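Local coordinates for tyrosyl-DNA phosphodiesterase 2 (Danio rerio, PDB 4F1H), which belongs to the endonuclease/exonuclease/phosphatase family, shares its DNase I-like alpha/beta sandwich fold, and holds a magnesium ion in this model, at residues A20-G25 / C234-S239; L59-S64 / I72-S77; V170-E175 / R207-S212. All blocks are in the same frame, centred on the assembly; numbering follows the deposited sequence.

Contact 1: A20-G25 / C234-S239; sequences ADRARG and CGRYTS
The guanidinium of Arg22 turns an edge to the loop 234-239: NE donates to the carbonyl O of Thr238, which lies almost in the guanidinium plane, 2.8 Å from NE, in a nearly straight bond (173° at the hydrogen). From the carbonyl's side the donor stands well above the C=O plane and does not follow a lone pair. The second guanidinium, that of Arg236, is turned 87° against the first, and Arg22 NH1 lies at its edge, in its plane, 3.8 Å from Arg236 NH2. Both cations have other partners: Arg22 NH1 donates to the carbonyl oxygens of Asp15 and Leu17 and its NH2 to Asp12 O, while Arg236 NH1 reaches Asn194 O and forms a salt bridge with Asp15 OD2, a charge that may offset the repulsion between the two arginines. A bend at chi3 (38°) brings NE of Arg22 round to Thr238, and the aliphatic stem lies alongside the loop backbone, with CG 3.4 Å from Tyr237 O. Thr238 answers with its methyl, CG2 resting 3.6 Å from Arg22 O, and its OG1 lies 4.1 Å from CA of Gly25, about a helical turn beyond Arg22, where the helix has no side chain. At the other end Asp21 OD2 touches CB of Cys234 at 3.7 Å, whereas its OD1 forms a salt bridge with Arg24 NH1 (2.8 Å) along the same helix. The contact ties the start of helix 19-33 to the loop between strands 220-227 and 243-249, with the Arg22 side chain about 9 Å from the magnesium ion. Ala23 packs on Tyr47 and Tyr50 of helix 45-54, while Thr238 and Ser239 rest on Trp9 of strand 4-10.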
loop_
_atom_site.group_PDB
_atom_site.type_symbol
_atom_site.label_atom_id
_atom_site.label_comp_id
_atom_site.label_asym_id
_atom_site.label_seq_id
_atom_site.Cartn_x
_atom_site.Cartn_y
_atom_site.Cartn_z
ATOM N N ALA B 20 1.660 31.898 18.358
ATOM C CA ALA B 20 1.831 31.899 19.810
ATOM C C ALA B 20 0.586 31.390 20.550
ATOM O O ALA B 20 0.711 30.611 21.497
ATOM C CB ALA B 20 2.220 33.293 20.293
ATOM N N ASP B 21 -0.609 31.826 20.132
ATOM C CA ASP B 21 -1.840 31.310 20.744
ATOM C C ASP B 21 -1.974 29.799 20.506
ATOM O O ASP B 21 -2.436 29.050 21.385
ATOM C CB ASP B 21 -3.069 32.013 20.168
ATOM C CG ASP B 21 -3.138 33.482 20.551
ATOM O OD1 ASP B 21 -2.743 33.806 21.689
ATOM O OD2 ASP B 21 -3.590 34.297 19.713
ATOM N N ARG B 22 -1.594 29.344 19.309
ATOM C CA ARG B 22 -1.697 27.894 19.025
ATOM C C ARG B 22 -0.680 27.046 19.824
ATOM O O ARG B 22 -0.986 25.934 20.274
ATOM C CB ARG B 22 -1.666 27.632 17.496
ATOM C CG ARG B 22 -2.952 28.169 16.794
ATOM C CD ARG B 22 -2.748 28.424 15.314
ATOM N NE ARG B 22 -1.890 27.370 14.784
ATOM C CZ ARG B 22 -0.899 27.567 13.920
ATOM N NH1 ARG B 22 -0.623 28.770 13.425
ATOM N NH2 ARG B 22 -0.174 26.536 13.562
ATOM N N ALA B 23 0.521 27.578 20.076
ATOM C CA ALA B 23 1.499 26.871 20.902
ATOM C C ALA B 23 0.993 26.760 22.337
ATOM O O ALA B 23 1.222 25.744 23.009
ATOM C CB ALA B 23 2.854 27.590 20.881
ATOM N N ARG B 24 0.322 27.814 22.794
ATOM C CA ARG B 24 -0.314 27.783 24.107
ATOM C C ARG B 24 -1.383 26.703 24.164
ATOM O O ARG B 24 -1.543 25.998 25.186
ATOM C CB ARG B 24 -0.909 29.158 24.432
ATOM C CG ARG B 24 -0.125 29.929 25.464
ATOM C CD ARG B 24 -0.920 31.134 25.956
ATOM N NE ARG B 24 -1.172 32.080 24.867
ATOM C CZ ARG B 24 -0.254 32.924 24.389
ATOM N NH1 ARG B 24 -0.557 33.752 23.387
ATOM N NH2 ARG B 24 0.973 32.937 24.914
ATOM N N GLY B 25 -2.115 26.574 23.065
ATOM C CA GLY B 25 -3.072 25.482 22.897
ATOM C C GLY B 25 -2.417 24.116 23.053
ATOM O O GLY B 25 -2.898 23.253 23.796
ATOM N N CYS B 234 -8.623 32.265 20.191
ATOM C CA CYS B 234 -8.358 33.069 19.000
ATOM C C CYS B 234 -9.237 32.716 17.800
ATOM O O CYS B 234 -9.179 33.398 16.771
ATOM C CB CYS B 234 -6.882 32.982 18.611
ATOM S SG CYS B 234 -6.377 31.324 18.020
ATOM N N GLY B 235 -10.034 31.654 17.918
ATOM C CA GLY B 235 -10.984 31.295 16.877
ATOM C C GLY B 235 -10.395 30.377 15.805
ATOM O O GLY B 235 -11.035 30.094 14.791
ATOM N N ARG B 236 -9.162 29.916 16.037
ATOM C CA ARG B 236 -8.570 28.889 15.176
ATOM C C ARG B 236 -8.252 27.629 15.977
ATOM O O ARG B 236 -8.162 27.670 17.207
ATOM C CB ARG B 236 -7.295 29.423 14.539
ATOM C CG ARG B 236 -7.531 30.754 13.805
ATOM C CD ARG B 236 -6.325 31.140 12.975
ATOM N NE ARG B 236 -6.247 30.397 11.718
ATOM C CZ ARG B 236 -5.131 29.815 11.288
ATOM N NH1 ARG B 236 -5.113 29.161 10.121
ATOM N NH2 ARG B 236 -4.023 29.878 12.033
ATOM N N TYR B 237 -8.055 26.524 15.256
ATOM C CA TYR B 237 -7.578 25.272 15.860
ATOM C C TYR B 237 -6.082 25.334 16.108
ATOM O O TYR B 237 -5.349 26.122 15.492
ATOM C CB TYR B 237 -7.902 24.077 14.933
ATOM C CG TYR B 237 -9.397 23.903 14.747
ATOM C CD1 TYR B 237 -10.165 23.288 15.738
ATOM C CD2 TYR B 237 -10.044 24.406 13.636
ATOM C CE1 TYR B 237 -11.541 23.166 15.600
ATOM C CE2 TYR B 237 -11.439 24.282 13.496
ATOM C CZ TYR B 237 -12.161 23.663 14.476
ATOM O OH TYR B 237 -13.542 23.532 14.352
ATOM N N THR B 238 -5.612 24.464 16.995
ATOM C CA THR B 238 -4.195 24.432 17.318
ATOM C C THR B 238 -3.365 24.182 16.035
ATOM O O THR B 238 -2.288 24.797 15.836
ATOM C CB THR B 238 -3.939 23.294 18.340
ATOM O OG1 THR B 238 -4.611 23.615 19.575
ATOM C CG2 THR B 238 -2.459 23.129 18.621
ATOM N N SER B 239 -3.895 23.318 15.166
ATOM C CA SER B 239 -3.231 22.983 13.899
ATOM C C SER B 239 -4.224 22.611 12.824
ATOM O O SER B 239 -5.391 22.403 13.136
ATOM C CB SER B 239 -2.364 21.757 14.175
ATOM O OG SER B 239 -1.656 21.379 13.033
#

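Contact 2: L59-S64 / I72-S77; sequences LFFEGS and IMLRKS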
loop_
_atom_site.group_PDB
_atom_site.type_symbol
_atom_site.label_atom_id
_atom_site.label_comp_id
_atom_site.label_asym_id
_atom_site.label_seq_id
_atom_site.Cartn_x
_atom_site.Cartn_y
_atom_site.Cartn_z
ATOM N N LEU B 59 12.439 16.816 28.304
ATOM C CA LEU B 59 13.729 16.892 27.622
ATOM C C LEU B 59 13.428 16.909 26.118
ATOM O O LEU B 59 12.695 16.026 25.635
ATOM C CB LEU B 59 14.540 15.653 27.999
ATOM C CG LEU B 59 15.827 15.389 27.213
ATOM C CD1 LEU B 59 16.792 16.561 27.390
ATOM C CD2 LEU B 59 16.456 14.054 27.718
ATOM N N PHE B 60 14.020 17.864 25.384
ATOM C CA PHE B 60 13.681 18.091 23.963
ATOM C C PHE B 60 14.822 17.629 23.044
ATOM O O PHE B 60 15.996 17.938 23.311
ATOM C CB PHE B 60 13.531 19.587 23.718
ATOM C CG PHE B 60 12.210 20.160 24.138
ATOM C CD1 PHE B 60 11.905 20.326 25.479
ATOM C CD2 PHE B 60 11.299 20.582 23.179
ATOM C CE1 PHE B 60 10.684 20.865 25.879
ATOM C CE2 PHE B 60 10.075 21.148 23.571
ATOM C CZ PHE B 60 9.772 21.279 24.929
ATOM N N PHE B 61 14.485 16.931 21.949
ATOM C CA PHE B 61 15.431 16.665 20.858
ATOM C C PHE B 61 14.812 17.212 19.596
ATOM O O PHE B 61 13.639 16.986 19.347
ATOM C CB PHE B 61 15.658 15.167 20.730
ATOM C CG PHE B 61 16.399 14.609 21.894
ATOM C CD1 PHE B 61 17.798 14.656 21.919
ATOM C CD2 PHE B 61 15.715 14.162 23.027
ATOM C CE1 PHE B 61 18.509 14.210 23.044
ATOM C CE2 PHE B 61 16.416 13.711 24.157
ATOM C CZ PHE B 61 17.816 13.744 24.170
ATOM N N GLU B 62 15.600 17.924 18.795
ATOM C CA GLU B 62 15.068 18.568 17.589
ATOM C C GLU B 62 15.734 18.004 16.335
ATOM O O GLU B 62 16.936 17.655 16.349
ATOM C CB GLU B 62 15.275 20.101 17.690
ATOM C CG GLU B 62 14.512 20.779 18.879
ATOM C CD GLU B 62 14.988 22.241 19.177
ATOM O OE1 GLU B 62 15.043 22.609 20.385
ATOM O OE2 GLU B 62 15.284 22.999 18.220
ATOM N N GLY B 63 14.971 17.908 15.236
ATOM C CA GLY B 63 15.473 17.276 14.023
ATOM C C GLY B 63 16.305 18.147 13.111
ATOM O O GLY B 63 16.914 17.646 12.158
ATOM N N SER B 64 16.368 19.437 13.430
ATOM C CA SER B 64 17.245 20.393 12.702
ATOM C C SER B 64 17.402 21.619 13.593
ATOM O O SER B 64 16.803 21.692 14.701
ATOM C CB SER B 64 16.616 20.779 11.352
ATOM O OG SER B 64 17.464 21.676 10.595
ATOM N N ILE B 72 11.261 15.320 19.460
ATOM C CA ILE B 72 10.786 14.333 20.405
ATOM C C ILE B 72 10.960 14.932 21.801
ATOM O O ILE B 72 12.036 15.432 22.137
ATOM C CB ILE B 72 11.559 13.001 20.279
ATOM C CG1 ILE B 72 11.272 12.320 18.943
ATOM C CG2 ILE B 72 11.184 12.055 21.417
ATOM C CD1 ILE B 72 12.127 11.029 18.782
ATOM N N MET B 73 9.878 14.944 22.596
ATOM C CA MET B 73 9.946 15.431 23.985
ATOM C C MET B 73 9.783 14.212 24.865
ATOM O O MET B 73 8.882 13.367 24.637
ATOM C CB MET B 73 8.798 16.418 24.257
ATOM C CG MET B 73 8.886 17.648 23.378
ATOM S SD MET B 73 7.352 18.642 23.483
ATOM C CE MET B 73 7.273 19.013 25.261
ATOM N N LEU B 74 10.644 14.098 25.879
ATOM C CA LEU B 74 10.620 12.964 26.820
ATOM C C LEU B 74 10.275 13.442 28.234
ATOM O O LEU B 74 10.878 14.392 28.738
ATOM C CB LEU B 74 12.014 12.293 26.872
ATOM C CG LEU B 74 12.557 11.837 25.523
ATOM C CD1 LEU B 74 14.009 11.276 25.632
ATOM C CD2 LEU B 74 11.602 10.837 24.905
ATOM N N ARG B 75 9.288 12.828 28.887
ATOM C CA ARG B 75 8.946 13.266 30.239
ATOM C C ARG B 75 10.029 12.786 31.210
ATOM O O ARG B 75 10.150 11.581 31.446
ATOM C CB ARG B 75 7.597 12.684 30.664
ATOM C CG ARG B 75 7.040 13.378 31.952
ATOM C CD ARG B 75 5.496 13.365 32.019
ATOM N NE ARG B 75 5.036 14.164 33.167
ATOM C CZ ARG B 75 4.461 15.370 33.097
ATOM N NH1 ARG B 75 4.202 15.947 31.928
ATOM N NH2 ARG B 75 4.107 16.003 34.214
ATOM N N LYS B 76 10.775 13.720 31.798
ATOM C CA LYS B 76 11.973 13.366 32.562
ATOM C C LYS B 76 11.687 12.466 33.755
ATOM O O LYS B 76 12.515 11.621 34.116
ATOM C CB LYS B 76 12.695 14.639 33.004
ATOM C CG LYS B 76 13.273 15.431 31.839
ATOM C CD LYS B 76 14.039 16.682 32.304
ATOM C CE LYS B 76 13.155 17.887 32.481
ATOM N NZ LYS B 76 13.950 19.068 32.990
ATOM N N SER B 77 10.511 12.620 34.354
ATOM C CA SER B 77 10.193 11.825 35.541
ATOM C C SER B 77 9.848 10.375 35.215
ATOM O O SER B 77 9.828 9.511 36.106
ATOM C CB SER B 77 9.047 12.470 36.309
ATOM O OG SER B 77 7.860 12.500 35.521
#
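Strands 59-62 and 72-75 run antiparallel, 164° between their directions and their axes 4.8 Å apart at closest, with Leu59-Leu74 and Phe61-Ile72 as hydrogen-bonded pairs and Phe60-Met73 as the non-hydrogen-bonded pair between them. Four backbone bonds join them, among them Leu74 N to Leu59 O at 2.8 Å and Phe61 N to Ile72 O at 2.9 Å. On one face Phe60 and Met73 lie side by side and point the same way. The thioether chain runs along the ring: Met73 CG sits over one face, 3.9 Å from the centroid and displaced toward the rim, in a CH-pi contact, and SD follows in an oblique Met-aromatic contact at 4.3 Å from the centroid. A bend at chi3 (59°) then folds the terminal methyl back to the ring tip, CE to Phe60 CZ 3.4 Å. The other face carries Leu59, Phe61, Ile72 and Leu74. Here Leu74 CD1 does the touching, reaching diagonally to CE2 of Phe61 at 3.7 Å and more loosely to CD2 of Leu59 at 4.2 Å. Lys76, just past the strand, lays its CG against CB of Leu59. This is a beta hairpin at the rim of a mixed sheet, 58-62 being its outermost strand and 69-75 pairing on its far side with strand 37-43. Phe60 packs on Val48 and Leu51 of helix 45-54, while the opposite face meets the second sheet, Ile72 on Leu99 and Ala101, Leu74 on Val103, and Phe61 stacked with Phe81.

Contact 3: V170-E175 / R207-S212; sequences VCDVWE and RIFLRS
Strand 170-172, paired antiparallel with strand 207-211, passes straight into a capped helix; Cys171 bonds to Leu210 and Val173 to Ile208. Cys171 and Leu210 exchange two backbone bonds, Cys171 N to Leu210 O and Leu210 N to Cys171 O, each 3.0 Å. The next bond, Val173 N to Ile208 O at 2.9 Å, comes from the first residue of the helix, which extends the strand register by one step. Between them Asp172 faces Phe209 as a non-hydrogen-bonded pair and serves as the N-cap. With CG anti to its backbone N (chi1 171°), the carboxylate divides its work. OD1 accepts weak capping bonds from Trp174 N and Glu175 N and takes a hydrogen from a water, 2.8 Å away, that in turn accepts from Ile208 N; the cap is thereby linked to the neighbouring strand. OD2 turns to Arg207 and Phe209: it meets the edge of the ring, 3.9 Å from Phe209 CE1, with the two planes 68° apart, and lies 4.2 Å from Arg207 NH1. That last approach is electrostatic, for the oxygen stands well out of the guanidinium plane; a second water lies between the two groups. The salt bridge of OD2 is instead with Arg204, while Arg207 donates from NE to Arg204 O and its NH2 forms a salt bridge with Asp157. In the DNase I-like sandwich, strand 202-211 also pairs with strand 145-150 along its other edge, and its two faces meet different layers. Val173 CG2 butts against Ile208 CG2 at 3.6 Å, and both side chains pack on Cys246 of strand 243-249 in the facing sheet. On the other face the side chains of Val170 and Phe209 cross obliquely, CG1 meeting CB, and both residues lie against Ile138 of helix 124-140.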
loop_
_atom_site.group_PDB
_atom_site.type_symbol
_atom_site.label_atom_id
_atom_site.label_comp_id
_atom_site.label_asym_id
_atom_site.label_seq_id
_atom_site.Cartn_x
_atom_site.Cartn_y
_atom_site.Cartn_z
ATOM N N VAL B 170 5.093 -5.844 12.868
ATOM C CA VAL B 170 4.832 -4.393 12.932
ATOM C C VAL B 170 3.366 -4.087 12.647
ATOM O O VAL B 170 2.832 -4.537 11.633
ATOM C CB VAL B 170 5.712 -3.638 11.942
ATOM C CG1 VAL B 170 5.479 -2.092 12.049
ATOM C CG2 VAL B 170 7.186 -3.946 12.207
ATOM N N CYS B 171 2.694 -3.346 13.532
ATOM C CA CYS B 171 1.306 -3.022 13.249
ATOM C C CYS B 171 1.111 -1.522 13.195
ATOM O O CYS B 171 1.915 -0.752 13.725
ATOM C CB CYS B 171 0.367 -3.621 14.288
ATOM S SG CYS B 171 0.502 -2.901 15.938
ATOM N N ASP B 172 0.022 -1.124 12.555
ATOM C CA ASP B 172 -0.413 0.266 12.604
ATOM C C ASP B 172 -1.424 0.293 13.763
ATOM O O ASP B 172 -2.417 -0.464 13.755
ATOM C CB ASP B 172 -1.048 0.604 11.244
ATOM C CG ASP B 172 -1.744 1.958 11.217
ATOM O OD1 ASP B 172 -2.482 2.273 12.176
ATOM O OD2 ASP B 172 -1.557 2.667 10.193
ATOM N N VAL B 173 -1.222 1.168 14.755
ATOM C CA VAL B 173 -2.056 1.143 15.971
ATOM C C VAL B 173 -3.552 1.359 15.686
ATOM O O VAL B 173 -4.425 0.692 16.287
ATOM C CB VAL B 173 -1.518 2.141 17.040
ATOM C CG1 VAL B 173 -2.464 2.281 18.216
ATOM C CG2 VAL B 173 -0.126 1.705 17.507
ATOM N N TRP B 174 -3.869 2.291 14.782
ATOM C CA TRP B 174 -5.267 2.530 14.476
ATOM C C TRP B 174 -5.911 1.252 13.915
ATOM O O TRP B 174 -7.052 0.937 14.270
ATOM C CB TRP B 174 -5.418 3.686 13.486
ATOM C CG TRP B 174 -6.814 3.896 13.055
ATOM C CD1 TRP B 174 -7.799 4.510 13.776
ATOM C CD2 TRP B 174 -7.399 3.526 11.792
ATOM N NE1 TRP B 174 -8.963 4.557 13.033
ATOM C CE2 TRP B 174 -8.747 3.952 11.824
ATOM C CE3 TRP B 174 -6.916 2.880 10.645
ATOM C CZ2 TRP B 174 -9.635 3.729 10.750
ATOM C CZ3 TRP B 174 -7.786 2.664 9.571
ATOM C CH2 TRP B 174 -9.136 3.088 9.635
ATOM N N GLU B 175 -5.206 0.537 13.040
ATOM C CA GLU B 175 -5.740 -0.733 12.503
ATOM C C GLU B 175 -5.899 -1.750 13.619
ATOM O O GLU B 175 -6.940 -2.409 13.756
ATOM C CB GLU B 175 -4.800 -1.293 11.426
ATOM C CG GLU B 175 -4.712 -0.395 10.215
ATOM C CD GLU B 175 -3.815 -0.961 9.125
ATOM O OE1 GLU B 175 -3.015 -1.893 9.390
ATOM O OE2 GLU B 175 -3.923 -0.461 7.989
ATOM N N ARG B 207 0.171 8.618 11.703
ATOM C CA ARG B 207 0.101 7.188 11.987
ATOM C C ARG B 207 1.144 6.777 12.990
ATOM O O ARG B 207 2.188 7.426 13.112
ATOM C CB ARG B 207 0.287 6.333 10.709
ATOM C CG ARG B 207 -0.651 6.724 9.546
ATOM C CD ARG B 207 -0.554 5.732 8.377
ATOM N NE ARG B 207 -1.517 6.157 7.369
ATOM C CZ ARG B 207 -2.001 5.398 6.381
ATOM N NH1 ARG B 207 -1.591 4.140 6.213
ATOM N NH2 ARG B 207 -2.909 5.920 5.554
ATOM N N ILE B 208 0.847 5.701 13.715
ATOM C CA ILE B 208 1.764 5.131 14.714
ATOM C C ILE B 208 2.025 3.686 14.339
ATOM O O ILE B 208 1.058 2.908 14.121
ATOM C CB ILE B 208 1.123 5.120 16.112
ATOM C CG1 ILE B 208 0.645 6.529 16.478
ATOM C CG2 ILE B 208 2.075 4.553 17.149
ATOM C CD1 ILE B 208 -0.253 6.543 17.734
ATOM N N PHE B 209 3.307 3.314 14.280
ATOM C CA PHE B 209 3.739 1.916 14.006
ATOM C C PHE B 209 4.365 1.361 15.275
ATOM O O PHE B 209 5.131 2.055 15.957
ATOM C CB PHE B 209 4.734 1.864 12.831
ATOM C CG PHE B 209 4.174 2.402 11.523
ATOM C CD1 PHE B 209 2.833 2.214 11.178
ATOM C CD2 PHE B 209 4.996 3.129 10.663
ATOM C CE1 PHE B 209 2.325 2.727 9.978
ATOM C CE2 PHE B 209 4.508 3.628 9.455
ATOM C CZ PHE B 209 3.160 3.444 9.126
ATOM N N LEU B 210 4.027 0.118 15.610
ATOM C CA LEU B 210 4.452 -0.500 16.863
ATOM C C LEU B 210 5.098 -1.843 16.594
ATOM O O LEU B 210 4.580 -2.634 15.807
ATOM C CB LEU B 210 3.236 -0.668 17.792
ATOM C CG LEU B 210 3.462 -1.529 19.039
ATOM C CD1 LEU B 210 4.427 -0.809 20.025
ATOM C CD2 LEU B 210 2.128 -1.852 19.738
ATOM N N ARG B 211 6.246 -2.094 17.222
ATOM C CA ARG B 211 6.861 -3.431 17.207
ATOM C C ARG B 211 7.226 -3.821 18.642
ATOM O O ARG B 211 7.732 -2.992 19.419
ATOM C CB ARG B 211 8.117 -3.446 16.328
ATOM C CG ARG B 211 8.633 -4.878 16.070
ATOM C CD ARG B 211 10.132 -4.854 15.830
ATOM N NE ARG B 211 10.833 -4.749 17.100
ATOM C CZ ARG B 211 12.154 -4.680 17.224
ATOM N NH1 ARG B 211 12.691 -4.615 18.427
ATOM N NH2 ARG B 211 12.925 -4.663 16.150
ATOM N N SER B 212 6.923 -5.067 19.038
ATOM C CA SER B 212 7.312 -5.505 20.378
ATOM C C SER B 212 8.796 -5.818 20.464
ATOM O O SER B 212 9.498 -5.895 19.455
ATOM C CB SER B 212 6.527 -6.754 20.800
ATOM O OG SER B 212 5.138 -6.534 20.702
HETATM O O HOH W 1 -1.945 4.744 13.368
HETATM O O HOH W 2 -0.454 2.191 7.985
#

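In the fold
The three contacts sit in different parts of the sandwich. Contact 3 is buried and belongs to the second sheet; contact 2 is partly buried, at the edge of the first; contact 1, its centre farthest from that of the chain (about 19 Å), joins a helix to a loop near the magnesium ion. Chemistry follows place: contacts 2 and 3 rest on paired strand backbones with apolar side chains on both faces, contact 3 adding a polar, hydrated helix cap, whereas contact 1 relies on arginine and a single cross-segment bond. Contacts 1 and 2 both border helix 45-54. Contacts 1 and 3 lie on opposite sides of the chain's centre, their centres 29 Å apart, and none of the three touches another.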